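Local coordinates for protein class D beta-lactamase (Fusobacterium nucleatum subsp. polymorphum, PDB 4IED) that probably hydrolyses beta-lactam antibiotics such as penicillins to substituted beta-amino acids, as a class D beta-lactamase, at residues Lys74-Met79 with Gln176-Asp181. Residues are numbered along the deposited sequence; the frame is centred on the assembly and turned at random.
Sequences KNVDEM and QEQVKD
With CG opposite the carbonyl carbon and the chain extended beyond it, Gln178 reaches from helix 173-182 to the loop and sets its amide beside the backbone of Asn75 and Val76. Gln178 OE1 accepts from Val76 N at 2.8 Å. The donor lies almost straight ahead of the carbonyl (C=O...N angle 168°), although the N-H points somewhat off the line to the oxygen (N-H...O angle 147°). Gln178 OE1 also rests 3.1 Å from Asn75 CB and 3.5 Å from Val76 CG1, so carbon atoms of the loop crowd this oxygen beside its N-H donor. Val76 and Gln178 run past each other in opposite senses, both valine methyls lying alongside the glutamine stem, with Val76 CG1 4.0 Å from Gln178 CB. Leu68 of helix 62-69 touches both side chains. The donating backbone belongs to a type I beta turn from Asn75 to Glu78, closed by Glu78 N to Asn75 O, within the long loop between helices 62-69 and 99-105 of the transpeptidase-like beta-lactamase fold. Asn75 reinforces it with an Asx turn: CG sits between its own N and carbonyl carbon (chi1 55°), which turns Asn75 OD1 back to accept from Asp77 N at 3.0 Å. Lys74 N is held in turn by Glu78 OE1, approached from above the carboxylate plane. On the other arm of the amide, Gln178 NE2 donates to a water at 3.0 Å, and that water also lies within hydrogen-bonding distance of Lys74 O, bridging helix and loop; NE2 also bonds Glu174 O, one turn back on its own helix. Both ends of the amide are thus engaged, which fixes its rotation. Nearby, Arg100 forms salt bridges to Asp77 and Asp181, joining loop and helix a second time and probably offsetting the two like charges.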
# COMPACT_ATOMS: atom_id res chain seq x y z
N LYS A 74 -3.87 -9.79 -19.07
CA LYS A 74 -4.71 -8.92 -19.86
C LYS A 74 -5.38 -7.84 -19.00
O LYS A 74 -5.48 -6.67 -19.41
CB LYS A 74 -5.74 -9.77 -20.62
CG LYS A 74 -6.62 -8.92 -21.48
CD LYS A 74 -7.48 -9.72 -22.43
CE LYS A 74 -8.24 -10.84 -21.75
NZ LYS A 74 -9.27 -10.47 -20.78
N ASN A 75 -5.79 -8.24 -17.78
CA ASN A 75 -6.44 -7.36 -16.81
C ASN A 75 -6.43 -8.08 -15.46
O ASN A 75 -6.09 -9.24 -15.43
CB ASN A 75 -7.85 -6.89 -17.28
CG ASN A 75 -8.73 -8.04 -17.60
OD1 ASN A 75 -8.94 -8.96 -16.80
ND2 ASN A 75 -9.28 -7.97 -18.90
N VAL A 76 -6.90 -7.37 -14.44
CA VAL A 76 -6.89 -7.89 -13.06
C VAL A 76 -7.92 -9.02 -12.85
O VAL A 76 -7.92 -9.67 -11.81
CB VAL A 76 -7.13 -6.78 -12.07
CG1 VAL A 76 -6.01 -5.74 -12.09
CG2 VAL A 76 -8.48 -6.08 -12.36
N ASP A 77 -8.79 -9.26 -13.85
CA ASP A 77 -9.75 -10.36 -13.75
C ASP A 77 -9.34 -11.63 -14.47
O ASP A 77 -9.99 -12.64 -14.32
CB ASP A 77 -11.14 -9.85 -14.25
CG ASP A 77 -11.66 -8.82 -13.32
OD1 ASP A 77 -12.19 -9.17 -12.24
OD2 ASP A 77 -11.54 -7.59 -13.60
N GLU A 78 -8.20 -11.60 -15.14
CA GLU A 78 -7.71 -12.80 -15.86
C GLU A 78 -7.04 -13.77 -14.93
O GLU A 78 -6.11 -13.38 -14.21
CB GLU A 78 -6.76 -12.37 -16.93
CG GLU A 78 -6.48 -13.49 -17.94
CD GLU A 78 -5.55 -13.11 -19.05
OE1 GLU A 78 -4.43 -12.68 -18.77
OE2 GLU A 78 -5.96 -13.23 -20.24
N MET A 79 -7.41 -15.00 -15.03
CA MET A 79 -6.76 -16.01 -14.15
C MET A 79 -5.24 -15.98 -14.46
O MET A 79 -4.83 -15.95 -15.62
CB MET A 79 -7.35 -17.39 -14.30
CG MET A 79 -8.84 -17.44 -13.96
SD MET A 79 -9.29 -16.77 -12.37
CE MET A 79 -8.61 -17.82 -11.16
N GLN A 176 -4.28 2.22 -14.43
CA GLN A 176 -4.49 2.91 -13.17
C GLN A 176 -5.90 2.67 -12.66
O GLN A 176 -6.12 2.44 -11.47
CB GLN A 176 -4.14 4.40 -13.26
CG GLN A 176 -2.71 4.63 -13.63
CD GLN A 176 -2.37 6.08 -13.82
OE1 GLN A 176 -2.26 6.60 -15.02
NE2 GLN A 176 -2.23 6.79 -12.76
N GLU A 177 -6.86 2.69 -13.55
CA GLU A 177 -8.29 2.47 -13.16
C GLU A 177 -8.48 1.07 -12.47
O GLU A 177 -9.20 0.93 -11.51
CB GLU A 177 -9.24 2.61 -14.37
CG GLU A 177 -10.69 2.87 -13.98
CD GLU A 177 -10.77 4.23 -13.17
OE1 GLU A 177 -10.00 5.21 -13.46
OE2 GLU A 177 -11.69 4.33 -12.40
N GLN A 178 -7.87 0.07 -13.06
CA GLN A 178 -7.91 -1.27 -12.55
C GLN A 178 -7.33 -1.35 -11.17
O GLN A 178 -7.93 -1.96 -10.25
CB GLN A 178 -7.23 -2.23 -13.48
CG GLN A 178 -7.99 -2.61 -14.70
CD GLN A 178 -7.17 -3.48 -15.54
OE1 GLN A 178 -6.93 -4.66 -15.29
NE2 GLN A 178 -6.59 -2.89 -16.55
N VAL A 179 -6.22 -0.66 -10.96
CA VAL A 179 -5.63 -0.70 -9.64
C VAL A 179 -6.51 0.03 -8.60
O VAL A 179 -6.65 -0.40 -7.44
CB VAL A 179 -4.17 -0.14 -9.67
CG1 VAL A 179 -3.60 -0.05 -8.22
CG2 VAL A 179 -3.29 -1.05 -10.52
N LYS A 180 -7.14 1.12 -9.00
CA LYS A 180 -8.12 1.75 -8.15
C LYS A 180 -9.27 0.79 -7.86
O LYS A 180 -9.67 0.66 -6.68
CB LYS A 180 -8.71 2.99 -8.84
CG LYS A 180 -7.66 4.11 -9.11
CD LYS A 180 -8.37 5.36 -9.68
CE LYS A 180 -9.17 6.06 -8.57
NZ LYS A 180 -9.88 7.26 -9.09
N ASP A 181 -9.79 0.10 -8.85
CA ASP A 181 -10.95 -0.73 -8.62
C ASP A 181 -10.65 -1.89 -7.65
O ASP A 181 -11.45 -2.22 -6.78
CB ASP A 181 -11.43 -1.28 -9.92
CG ASP A 181 -12.86 -1.79 -9.84
OD1 ASP A 181 -13.81 -0.94 -9.74
OD2 ASP A 181 -13.09 -3.02 -9.96
O HOH W 1 -4.79 -3.84 -18.74